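Local coordinates for protein eukaryotic translation initiation factor 4 gamma 5 (PDB 6OZU) that probably serves as a scaffold in translation initiation, through an all-helical MIF4G domain that in related eIF4G proteins binds the RNA helicase eIF4A, at residues W159-T164 against Q218-N223; P199-V204 against E226-N231; L142-L147 against L183-K188; S189-K192 against E196-P199. All coordinates share one frame; numbering follows the deposited sequence.

Contact 1 of 4, residues W159-T164 against Q218-N223; sequences WLLYGT and QFLLLN. With SO4 (sulfate ion), chain G.
Leu161 spreads its two methyls over two successive leucines of the facing helix. Its CD2 lies 4.2 Å from Leu220 CD2, and its CD1 is equally far, 4.2 Å, from Leu221 CD2. With chi1 at -60° the branch sits beside the backbone N and reaches out from the last turn of helix 150-162 to straddle both neighbours. The side chains cross at a slant, branch against branch.

Next in sequence, Tyr162 touches through its phenolic OH, 4.0 Å from Leu221 CD1. The hydroxyl of this buried tyrosine is satisfied by Leu208 O, with a methyl group beside it. Beyond it the helix stops: Gly163 leaves helical angles with phi 91°, and its CA comes within 3.4 Å of sulfate O1. Thr164 OG1 then donates a hydrogen bond of 3.1 Å to sulfate O2, an ion probably taken up from the crystallisation liquor.

The helix-to-helix part is modest, about 127 Å² in all, and rests on van der Waals contact, mostly between leucine methyls, with Phe179 and Met217 also packing on Leu161. Such apolar packing between helices joins helix 150-162 to helix 215-235, as expected in the HEAT-repeat-like, all-helical fold of MIF4G domains.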
loop_
_atom_site.group_PDB
_atom_site.type_symbol
_atom_site.label_atom_id
_atom_site.label_comp_id
_atom_site.label_asym_id
_atom_site.label_seq_id
_atom_site.Cartn_x
_atom_site.Cartn_y
_atom_site.Cartn_z
ATOM N N TRP A 159 11.058 6.351 6.010
ATOM C CA TRP A 159 12.250 6.005 5.230
ATOM C C TRP A 159 12.183 6.508 3.799
ATOM O O TRP A 159 13.211 6.853 3.224
ATOM C CB TRP A 159 12.609 4.511 5.291
ATOM C CG TRP A 159 11.577 3.547 4.779
ATOM C CD1 TRP A 159 10.762 2.748 5.534
ATOM C CD2 TRP A 159 11.375 3.147 3.402
ATOM N NE1 TRP A 159 10.042 1.899 4.719
ATOM C CE2 TRP A 159 10.375 2.147 3.402
ATOM C CE3 TRP A 159 11.964 3.518 2.176
ATOM C CZ2 TRP A 159 9.921 1.548 2.216
ATOM C CZ3 TRP A 159 11.505 2.929 1.006
ATOM C CH2 TRP A 159 10.501 1.955 1.034
ATOM N N LEU A 160 10.976 6.599 3.231
ATOM C CA LEU A 160 10.775 7.098 1.869
ATOM C C LEU A 160 11.192 8.562 1.742
ATOM O O LEU A 160 11.820 8.924 0.744
ATOM C CB LEU A 160 9.309 6.901 1.470
ATOM C CG LEU A 160 8.957 6.941 -0.012
ATOM C CD1 LEU A 160 9.390 5.651 -0.717
ATOM C CD2 LEU A 160 7.474 7.141 -0.191
ATOM N N LEU A 161 10.870 9.399 2.769
ATOM C CA LEU A 161 11.191 10.823 2.782
ATOM C C LEU A 161 12.481 11.175 3.512
ATOM O O LEU A 161 13.237 12.014 3.025
ATOM C CB LEU A 161 10.033 11.638 3.376
ATOM C CG LEU A 161 8.652 11.581 2.676
ATOM C CD1 LEU A 161 7.602 12.252 3.553
ATOM C CD2 LEU A 161 8.682 12.245 1.284
ATOM N N TYR A 162 12.709 10.591 4.702
ATOM C CA TYR A 162 13.892 10.869 5.525
ATOM C C TYR A 162 15.062 9.922 5.296
ATOM O O TYR A 162 16.124 10.147 5.868
ATOM C CB TYR A 162 13.537 10.917 7.019
ATOM C CG TYR A 162 12.596 12.040 7.418
ATOM C CD1 TYR A 162 13.068 13.334 7.605
ATOM C CD2 TYR A 162 11.252 11.790 7.685
ATOM C CE1 TYR A 162 12.220 14.359 8.025
ATOM C CE2 TYR A 162 10.391 12.810 8.088
ATOM C CZ TYR A 162 10.883 14.093 8.261
ATOM O OH TYR A 162 10.055 15.109 8.645
ATOM N N GLY A 163 14.881 8.906 4.451
ATOM C CA GLY A 163 15.913 7.924 4.162
ATOM C C GLY A 163 15.851 6.721 5.078
ATOM O O GLY A 163 15.276 6.790 6.174
ATOM N N THR A 164 16.454 5.611 4.638
ATOM C CA THR A 164 16.492 4.359 5.406
ATOM C C THR A 164 17.284 4.542 6.721
ATOM O O THR A 164 16.896 3.978 7.746
ATOM C CB THR A 164 16.956 3.176 4.524
ATOM O OG1 THR A 164 18.112 3.552 3.759
ATOM C CG2 THR A 164 15.852 2.706 3.567
ATOM N N GLN A 218 9.730 20.883 5.522
ATOM C CA GLN A 218 8.588 21.514 6.142
ATOM C C GLN A 218 7.698 22.130 5.092
ATOM O O GLN A 218 6.481 22.028 5.216
ATOM C CB GLN A 218 9.030 22.548 7.154
ATOM C CG GLN A 218 8.350 22.314 8.479
ATOM C CD GLN A 218 8.422 23.510 9.364
ATOM O OE1 GLN A 218 7.782 24.516 9.102
ATOM N NE2 GLN A 218 9.197 23.417 10.431
ATOM N N PHE A 219 8.291 22.735 4.034
ATOM C CA PHE A 219 7.519 23.308 2.931
ATOM C C PHE A 219 6.758 22.196 2.196
ATOM O O PHE A 219 5.579 22.368 1.897
ATOM C CB PHE A 219 8.398 24.146 1.972
ATOM C CG PHE A 219 7.599 24.958 0.975
ATOM C CD1 PHE A 219 7.006 26.164 1.344
ATOM C CD2 PHE A 219 7.402 24.496 -0.325
ATOM C CE1 PHE A 219 6.224 26.890 0.430
ATOM C CE2 PHE A 219 6.628 25.234 -1.240
ATOM C CZ PHE A 219 6.047 26.424 -0.854
ATOM N N LEU A 220 7.412 21.042 1.975
ATOM C CA LEU A 220 6.811 19.886 1.319
ATOM C C LEU A 220 5.584 19.382 2.068
ATOM O O LEU A 220 4.514 19.281 1.466
ATOM C CB LEU A 220 7.829 18.756 1.139
ATOM C CG LEU A 220 7.307 17.504 0.424
ATOM C CD1 LEU A 220 7.902 17.377 -0.916
ATOM C CD2 LEU A 220 7.583 16.283 1.208
ATOM N N LEU A 221 5.729 19.081 3.372
ATOM C CA LEU A 221 4.644 18.557 4.210
ATOM C C LEU A 221 3.509 19.553 4.445
ATOM O O LEU A 221 2.342 19.154 4.389
ATOM C CB LEU A 221 5.197 18.021 5.515
ATOM C CG LEU A 221 6.167 16.842 5.398
ATOM C CD1 LEU A 221 6.990 16.684 6.660
ATOM C CD2 LEU A 221 5.437 15.540 4.981
ATOM N N LEU A 222 3.843 20.851 4.640
ATOM C CA LEU A 222 2.844 21.899 4.834
ATOM C C LEU A 222 2.069 22.222 3.581
ATOM O O LEU A 222 0.867 22.442 3.676
ATOM C CB LEU A 222 3.441 23.180 5.447
ATOM C CG LEU A 222 3.877 23.065 6.913
ATOM C CD1 LEU A 222 4.599 24.287 7.348
ATOM C CD2 LEU A 222 2.691 22.849 7.822
ATOM N N ASN A 223 2.743 22.286 2.405
ATOM C CA ASN A 223 2.071 22.562 1.133
ATOM C C ASN A 223 1.162 21.400 0.724
ATOM O O ASN A 223 0.079 21.650 0.188
ATOM C CB ASN A 223 3.051 22.915 0.013
ATOM C CG ASN A 223 2.462 23.806 -1.048
ATOM O OD1 ASN A 223 2.798 23.730 -2.224
ATOM N ND2 ASN A 223 1.540 24.648 -0.659
HETATM S S SO4 G . 18.190 6.823 1.188
HETATM O O1 SO4 G . 18.747 7.352 2.442
HETATM O O2 SO4 G . 18.142 5.360 1.243
HETATM O O3 SO4 G . 16.832 7.335 0.968
HETATM O O4 SO4 G . 19.049 7.235 0.076
#

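Contact 2 of 4, residues P199-V204 against E226-N231; sequences PKFRAV and ETIDNN
Arg202 grips Asp229 side-on with two nitrogens, one for each carboxylate oxygen. Arg202 NE reaches Asp229 OD1 at 2.6 Å, somewhat bent (144° at the hydrogen), and Arg202 NH2 reaches Asp229 OD2 at 3.1 Å along a straighter line. Both oxygens use their syn lone pairs. The two flat groups are nearly coplanar, 16° apart, and the two bonds together should resist rotation of the guanidinium about CD-NE. An extended chain from CG to NE carries it over to the facing helix.

Beneath this salt bridge lies Ile228. Its CG2 rests 4.2 Å from Arg202 CB, while Ile228 CD1 meets the edge of the Phe201 ring, near the ring plane, 4.0 Å from Phe201 CD2. A partly exposed ion pair thus borders a buried apolar core.

One turn on, Asn231 ND2 donates to Thr227 O at 2.9 Å, a second bond to a carbonyl that already receives Asn231 N, the two donors coming from opposite faces.

Helices 194-208 and 215-235 run almost antiparallel here, their local axes 10.6 Å apart. Helix 173-186 packs against both, with Leu183 touching Phe201 and Ile228, and helices 118-144 and 150-162 supply Phe143 and Leu157 around the Phe201 ring.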
loop_
_atom_site.group_PDB
_atom_site.type_symbol
_atom_site.label_atom_id
_atom_site.label_comp_id
_atom_site.label_asym_id
_atom_site.label_seq_id
_atom_site.Cartn_x
_atom_site.Cartn_y
_atom_site.Cartn_z
ATOM N N PRO A 199 -8.725 12.286 5.718
ATOM C CA PRO A 199 -8.241 12.863 6.988
ATOM C C PRO A 199 -7.177 12.017 7.683
ATOM O O PRO A 199 -6.350 12.581 8.403
ATOM C CB PRO A 199 -9.509 12.956 7.838
ATOM C CG PRO A 199 -10.623 12.968 6.826
ATOM C CD PRO A 199 -10.170 11.994 5.812
ATOM N N LYS A 200 -7.181 10.675 7.457
ATOM C CA LYS A 200 -6.217 9.729 8.026
ATOM C C LYS A 200 -4.825 9.931 7.420
ATOM O O LYS A 200 -3.832 9.865 8.149
ATOM C CB LYS A 200 -6.678 8.283 7.823
ATOM C CG LYS A 200 -7.620 7.734 8.864
ATOM C CD LYS A 200 -8.040 6.307 8.494
ATOM C CE LYS A 200 -8.544 5.489 9.659
ATOM N NZ LYS A 200 -7.490 4.599 10.249
ATOM N N PHE A 201 -4.751 10.155 6.094
ATOM C CA PHE A 201 -3.485 10.388 5.382
ATOM C C PHE A 201 -2.911 11.747 5.740
ATOM O O PHE A 201 -1.698 11.885 5.855
ATOM C CB PHE A 201 -3.670 10.252 3.865
ATOM C CG PHE A 201 -2.380 10.263 3.071
ATOM C CD1 PHE A 201 -1.478 9.197 3.152
ATOM C CD2 PHE A 201 -2.089 11.309 2.202
ATOM C CE1 PHE A 201 -0.286 9.209 2.418
ATOM C CE2 PHE A 201 -0.903 11.310 1.455
ATOM C CZ PHE A 201 -0.015 10.253 1.559
ATOM N N ARG A 202 -3.787 12.743 5.941
ATOM C CA ARG A 202 -3.420 14.108 6.351
ATOM C C ARG A 202 -2.758 14.063 7.737
ATOM O O ARG A 202 -1.748 14.730 7.948
ATOM C CB ARG A 202 -4.655 15.028 6.329
ATOM C CG ARG A 202 -4.359 16.467 6.667
ATOM C CD ARG A 202 -5.622 17.266 6.913
ATOM N NE ARG A 202 -5.348 18.687 7.118
ATOM C CZ ARG A 202 -5.034 19.279 8.266
ATOM N NH1 ARG A 202 -4.852 18.560 9.363
ATOM N NH2 ARG A 202 -4.851 20.592 8.311
ATOM N N ALA A 203 -3.315 13.254 8.646
ATOM C CA ALA A 203 -2.820 13.016 10.006
ATOM C C ALA A 203 -1.398 12.428 10.012
ATOM O O ALA A 203 -0.583 12.822 10.847
ATOM C CB ALA A 203 -3.764 12.083 10.738
ATOM N N VAL A 204 -1.113 11.495 9.076
ATOM C CA VAL A 204 0.185 10.837 8.868
ATOM C C VAL A 204 1.228 11.889 8.482
ATOM O O VAL A 204 2.322 11.905 9.051
ATOM C CB VAL A 204 0.069 9.681 7.830
ATOM C CG1 VAL A 204 1.437 9.203 7.329
ATOM C CG2 VAL A 204 -0.693 8.522 8.427
ATOM N N GLU A 226 -1.904 21.408 2.932
ATOM C CA GLU A 226 -2.653 22.566 2.444
ATOM C C GLU A 226 -3.450 22.243 1.167
ATOM O O GLU A 226 -4.611 22.608 1.085
ATOM C CB GLU A 226 -1.695 23.729 2.218
ATOM C CG GLU A 226 -2.337 25.100 2.199
ATOM C CD GLU A 226 -1.418 26.257 1.860
ATOM O OE1 GLU A 226 -1.942 27.377 1.675
ATOM O OE2 GLU A 226 -0.185 26.055 1.774
ATOM N N THR A 227 -2.823 21.555 0.181
ATOM C CA THR A 227 -3.454 21.118 -1.075
ATOM C C THR A 227 -4.545 20.068 -0.783
ATOM O O THR A 227 -5.611 20.132 -1.407
ATOM C CB THR A 227 -2.404 20.605 -2.060
ATOM O OG1 THR A 227 -1.375 21.581 -2.178
ATOM C CG2 THR A 227 -2.991 20.298 -3.416
ATOM N N ILE A 228 -4.278 19.114 0.146
ATOM C CA ILE A 228 -5.244 18.097 0.596
ATOM C C ILE A 228 -6.497 18.828 1.111
ATOM O O ILE A 228 -7.601 18.439 0.749
ATOM C CB ILE A 228 -4.651 17.149 1.692
ATOM C CG1 ILE A 228 -3.675 16.136 1.066
ATOM C CG2 ILE A 228 -5.771 16.404 2.486
ATOM C CD1 ILE A 228 -2.912 15.215 2.059
ATOM N N ASP A 229 -6.306 19.869 1.963
ATOM C CA ASP A 229 -7.346 20.703 2.574
ATOM C C ASP A 229 -8.157 21.464 1.519
ATOM O O ASP A 229 -9.382 21.465 1.570
ATOM C CB ASP A 229 -6.712 21.718 3.539
ATOM C CG ASP A 229 -6.229 21.179 4.870
ATOM O OD1 ASP A 229 -6.479 19.987 5.155
ATOM O OD2 ASP A 229 -5.616 21.959 5.634
ATOM N N ASN A 230 -7.464 22.109 0.571
ATOM C CA ASN A 230 -8.066 22.850 -0.533
ATOM C C ASN A 230 -8.971 21.925 -1.345
ATOM O O ASN A 230 -10.123 22.255 -1.615
ATOM C CB ASN A 230 -6.987 23.451 -1.433
ATOM C CG ASN A 230 -6.209 24.663 -0.906
ATOM O OD1 ASN A 230 -6.396 25.177 0.210
ATOM N ND2 ASN A 230 -5.283 25.134 -1.722
ATOM N N ASN A 231 -8.452 20.762 -1.708
ATOM C CA ASN A 231 -9.198 19.757 -2.451
ATOM C C ASN A 231 -10.321 19.132 -1.621
ATOM O O ASN A 231 -11.369 18.817 -2.166
ATOM C CB ASN A 231 -8.262 18.713 -3.026
ATOM C CG ASN A 231 -7.565 19.218 -4.259
ATOM O OD1 ASN A 231 -8.154 19.342 -5.313
ATOM N ND2 ASN A 231 -6.305 19.551 -4.163
#

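Contact 3 of 4, residues L142-L147 against L183-K188; sequences LFTHGL and LLTCGK
The Phe143 ring meets the sulfur of Cys186 obliquely: SG stands 5.1 Å from the ring centroid, 72° off the normal, in a sulfur-aromatic contact. A single ring atom does most of the touching, Phe143 CD2 lying 3.8 Å from Cys186 SG and 4.0 Å from its CB. Phe143 CG is anti to the backbone N (chi1 -171°), and this swings the ring out toward the cysteine. The other flat group, the imidazole of His145, has Thr144 OG1 in its plane at the edge, where OG1 and His145 ND1 are hydrogen-bonded at 3.0 Å.

That hydroxyl also bonds Gly140 O, one turn back along its own helix, which leaves the methyl of Thr144 to face the partner segment. Thr144 CG2 approaches Thr185 O to 3.5 Å, and the two threonine side chains cross at about a right angle, Thr144 CG2 to Thr185 CG2 4.1 Å. Thr185 OG1 is engaged with Asn181 O and with a bound glycerol.

A Schellman motif ends the first helix just past these residues, with Leu147 N bonded to Leu142 O at 2.8 Å, Gly146 N bonded to Phe143 O, and Gly146 taking the positive phi.

The contact therefore pairs the last turns of helices 118-144 and 173-186. Helix 194-208 lies against both of them: Phe201 touches Phe143 and Cys186, and Phe197 packs on Thr144.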
loop_
_atom_site.group_PDB
_atom_site.type_symbol
_atom_site.label_atom_id
_atom_site.label_comp_id
_atom_site.label_asym_id
_atom_site.label_seq_id
_atom_site.Cartn_x
_atom_site.Cartn_y
_atom_site.Cartn_z
ATOM N N LEU A 142 -4.114 -0.553 -0.253
ATOM C CA LEU A 142 -4.439 -1.219 1.013
ATOM C C LEU A 142 -4.988 -0.169 1.969
ATOM O O LEU A 142 -5.961 -0.431 2.668
ATOM C CB LEU A 142 -3.211 -1.898 1.650
ATOM C CG LEU A 142 -2.650 -3.173 1.021
ATOM C CD1 LEU A 142 -1.275 -3.473 1.573
ATOM C CD2 LEU A 142 -3.550 -4.379 1.288
ATOM N N PHE A 143 -4.376 1.021 1.981
ATOM C CA PHE A 143 -4.767 2.148 2.834
ATOM C C PHE A 143 -6.161 2.714 2.519
ATOM O O PHE A 143 -6.954 2.904 3.431
ATOM C CB PHE A 143 -3.698 3.252 2.806
ATOM C CG PHE A 143 -3.927 4.338 3.813
ATOM C CD1 PHE A 143 -3.874 4.063 5.179
ATOM C CD2 PHE A 143 -4.239 5.633 3.401
ATOM C CE1 PHE A 143 -4.085 5.064 6.111
ATOM C CE2 PHE A 143 -4.467 6.632 4.335
ATOM C CZ PHE A 143 -4.378 6.341 5.686
ATOM N N THR A 144 -6.467 2.953 1.243
ATOM C CA THR A 144 -7.768 3.472 0.795
ATOM C C THR A 144 -8.924 2.472 1.031
ATOM O O THR A 144 -10.087 2.877 1.095
ATOM C CB THR A 144 -7.682 3.945 -0.656
ATOM O OG1 THR A 144 -7.269 2.857 -1.467
ATOM C CG2 THR A 144 -6.729 5.136 -0.846
ATOM N N HIS A 145 -8.593 1.171 1.189
ATOM C CA HIS A 145 -9.542 0.084 1.449
ATOM C C HIS A 145 -9.522 -0.390 2.921
ATOM O O HIS A 145 -10.148 -1.396 3.247
ATOM C CB HIS A 145 -9.304 -1.067 0.468
ATOM C CG HIS A 145 -9.601 -0.718 -0.955
ATOM N ND1 HIS A 145 -8.937 0.308 -1.604
ATOM C CD2 HIS A 145 -10.442 -1.311 -1.833
ATOM C CE1 HIS A 145 -9.424 0.334 -2.838
ATOM N NE2 HIS A 145 -10.318 -0.627 -3.030
ATOM N N GLY A 146 -8.828 0.367 3.781
ATOM C CA GLY A 146 -8.709 0.141 5.220
ATOM C C GLY A 146 -8.063 -1.161 5.653
ATOM O O GLY A 146 -8.315 -1.637 6.761
ATOM N N LEU A 147 -7.208 -1.730 4.790
ATOM C CA LEU A 147 -6.526 -3.015 5.007
ATOM C C LEU A 147 -5.123 -2.922 5.629
ATOM O O LEU A 147 -4.539 -3.959 5.918
ATOM C CB LEU A 147 -6.460 -3.811 3.679
ATOM C CG LEU A 147 -7.779 -4.275 3.117
ATOM C CD1 LEU A 147 -7.584 -4.896 1.763
ATOM C CD2 LEU A 147 -8.481 -5.242 4.081
ATOM N N LEU A 183 0.358 10.224 -2.715
ATOM C CA LEU A 183 -0.411 11.435 -2.463
ATOM C C LEU A 183 -1.658 11.516 -3.343
ATOM O O LEU A 183 -2.716 11.879 -2.849
ATOM C CB LEU A 183 0.451 12.699 -2.671
ATOM C CG LEU A 183 -0.264 14.037 -2.447
ATOM C CD1 LEU A 183 -0.732 14.148 -0.997
ATOM C CD2 LEU A 183 0.576 15.218 -2.890
ATOM N N LEU A 184 -1.545 11.202 -4.630
ATOM C CA LEU A 184 -2.696 11.253 -5.531
ATOM C C LEU A 184 -3.774 10.215 -5.177
ATOM O O LEU A 184 -4.956 10.540 -5.160
ATOM C CB LEU A 184 -2.227 11.154 -6.991
ATOM C CG LEU A 184 -3.230 11.444 -8.062
ATOM C CD1 LEU A 184 -3.830 12.855 -7.918
ATOM C CD2 LEU A 184 -2.582 11.334 -9.402
ATOM N N THR A 185 -3.345 9.026 -4.788
ATOM C CA THR A 185 -4.166 7.909 -4.341
ATOM C C THR A 185 -4.849 8.153 -2.981
ATOM O O THR A 185 -6.062 7.960 -2.870
ATOM C CB THR A 185 -3.289 6.627 -4.336
ATOM O OG1 THR A 185 -2.698 6.469 -5.636
ATOM C CG2 THR A 185 -4.061 5.354 -3.912
ATOM N N CYS A 186 -4.079 8.579 -1.962
ATOM C CA CYS A 186 -4.553 8.718 -0.587
ATOM C C CYS A 186 -4.982 10.113 -0.166
ATOM O O CYS A 186 -5.647 10.231 0.866
ATOM C CB CYS A 186 -3.502 8.172 0.380
ATOM S SG CYS A 186 -2.876 6.530 -0.044
ATOM N N GLY A 187 -4.526 11.145 -0.868
ATOM C CA GLY A 187 -4.786 12.526 -0.486
ATOM C C GLY A 187 -6.060 13.151 -1.002
ATOM O O GLY A 187 -6.386 14.284 -0.620
ATOM N N LYS A 188 -6.785 12.430 -1.882
ATOM C CA LYS A 188 -7.985 12.961 -2.512
ATOM C C LYS A 188 -8.992 11.864 -2.787
ATOM O O LYS A 188 -8.589 10.783 -3.200
ATOM C CB LYS A 188 -7.573 13.656 -3.829
ATOM C CG LYS A 188 -8.484 14.734 -4.295
ATOM C CD LYS A 188 -8.091 15.219 -5.635
ATOM C CE LYS A 188 -9.058 16.238 -6.164
ATOM N NZ LYS A 188 -8.525 16.924 -7.358
#

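Contact 4 of 4, residues S189-K192 against E196-P199; sequences SFSK and EFVP
Ser189 presses its CB against the far end of the Phe197 ring, 3.4 Å from CZ. The same carbon also feels the next helical residue, with Val198 CG2 at 4.0 Å, so it meets both the ring and a valine methyl. One bond further out, Ser189 OG still borders the ring, 3.5 Å from Phe197 CZ, but at this tip the contact changes character: Ser191 OG donates a hydrogen bond to Ser189 OG over 2.9 Å. The torsion explains the placement, since OG lies anti to the backbone N (chi1 -171°) and is carried toward the following serine of the loop.

Ser191 OG in turn accepts from Gly194 N and so caps the start of helix 194-208, while standing 4.2 Å from Phe197 CE2. Both serines approach the ring obliquely. Phe197 itself holds CG between its backbone N and carbonyl carbon, chi1 69°, and this turns the ring toward the loop. Val198 CG2 also comes to 3.8 Å from Ser189 N, and the valine is backed by Ile228 and Trp232 of helix 215-235.

Chemically, Ser189 sets its methylene against the ring while its OG both borders the ring and accepts a hydrogen bond; Ser191 reaches the ring through OG. The chain of bonds from Gly194 N through Ser191 OG to Ser189 OG gives each hydroxyl oxygen a donor beside the ring, coupling the loop's shape to the helix start.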
loop_
_atom_site.group_PDB
_atom_site.type_symbol
_atom_site.label_atom_id
_atom_site.label_comp_id
_atom_site.label_asym_id
_atom_site.label_seq_id
_atom_site.Cartn_x
_atom_site.Cartn_y
_atom_site.Cartn_z
ATOM N N SER A 189 -10.311 12.175 -2.624
ATOM C CA SER A 189 -11.462 11.269 -2.825
ATOM C C SER A 189 -12.827 11.892 -2.438
ATOM O O SER A 189 -12.935 12.553 -1.393
ATOM C CB SER A 189 -11.293 9.996 -1.995
ATOM O OG SER A 189 -12.267 9.013 -2.296
ATOM N N PHE A 190 -13.886 11.573 -3.225
ATOM C CA PHE A 190 -15.283 11.964 -2.944
ATOM C C PHE A 190 -16.110 10.747 -2.460
ATOM O O PHE A 190 -17.236 10.933 -1.974
ATOM C CB PHE A 190 -15.970 12.671 -4.146
ATOM C CG PHE A 190 -15.969 11.898 -5.441
ATOM C CD1 PHE A 190 -14.901 11.996 -6.326
ATOM C CD2 PHE A 190 -17.035 11.076 -5.779
ATOM C CE1 PHE A 190 -14.894 11.273 -7.519
ATOM C CE2 PHE A 190 -17.027 10.349 -6.971
ATOM C CZ PHE A 190 -15.957 10.457 -7.836
ATOM N N SER A 191 -15.534 9.511 -2.583
ATOM C CA SER A 191 -16.159 8.248 -2.173
ATOM C C SER A 191 -16.472 8.204 -0.680
ATOM O O SER A 191 -15.833 8.919 0.099
ATOM C CB SER A 191 -15.313 7.041 -2.589
ATOM O OG SER A 191 -14.110 6.883 -1.854
ATOM N N LYS A 192 -17.472 7.379 -0.288
ATOM C CA LYS A 192 -17.884 7.198 1.105
ATOM C C LYS A 192 -16.713 6.729 1.992
ATOM O O LYS A 192 -16.692 7.043 3.187
ATOM C CB LYS A 192 -19.066 6.221 1.204
ATOM N N GLU A 196 -13.210 9.038 5.274
ATOM C CA GLU A 196 -12.372 8.651 6.394
ATOM C C GLU A 196 -10.889 8.536 6.045
ATOM O O GLU A 196 -10.073 8.849 6.910
ATOM C CB GLU A 196 -12.879 7.358 7.063
ATOM N N PHE A 197 -10.515 8.089 4.827
ATOM C CA PHE A 197 -9.088 7.886 4.557
ATOM C C PHE A 197 -8.300 9.183 4.233
ATOM O O PHE A 197 -7.102 9.236 4.513
ATOM C CB PHE A 197 -8.820 6.774 3.512
ATOM C CG PHE A 197 -9.190 6.972 2.059
ATOM C CD1 PHE A 197 -8.462 7.841 1.248
ATOM C CD2 PHE A 197 -10.161 6.179 1.462
ATOM C CE1 PHE A 197 -8.782 7.998 -0.103
ATOM C CE2 PHE A 197 -10.470 6.327 0.107
ATOM C CZ PHE A 197 -9.766 7.219 -0.670
ATOM N N VAL A 198 -8.942 10.198 3.653
ATOM C CA VAL A 198 -8.300 11.486 3.320
ATOM C C VAL A 198 -7.883 12.210 4.643
ATOM O O VAL A 198 -6.697 12.539 4.752
ATOM C CB VAL A 198 -9.145 12.311 2.331
ATOM C CG1 VAL A 198 -8.676 13.764 2.243
ATOM C CG2 VAL A 198 -9.127 11.650 0.963
ATOM N N PRO A 199 -8.725 12.286 5.718
ATOM C CA PRO A 199 -8.241 12.863 6.988
ATOM C C PRO A 199 -7.177 12.017 7.683
ATOM O O PRO A 199 -6.350 12.581 8.403
ATOM C CB PRO A 199 -9.509 12.956 7.838
ATOM C CG PRO A 199 -10.623 12.968 6.826
ATOM C CD PRO A 199 -10.170 11.994 5.812
#

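How the contacts relate
From the N terminus, contact 3 opens first, at the end of helix 118-144, and closes on 183-188 at the end of helix 173-186. Before it closes, contact 1 has opened on helix 150-162, so the two cross; contact 1 waits until helix 215-235 to close. Contact 4, a short loop between 189-192 and 196-199, is nested inside contact 1 and follows contact 3 directly. At Pro199 it hands over to contact 2, which runs to 226-231 and crosses contact 1. Contacts 2, 3 and 4 touch one another around helix 194-208, whereas contact 1 uses an earlier part of helix 215-235, its centre about 15 Å from that of contact 2. Together they tie five helices into one layered stack.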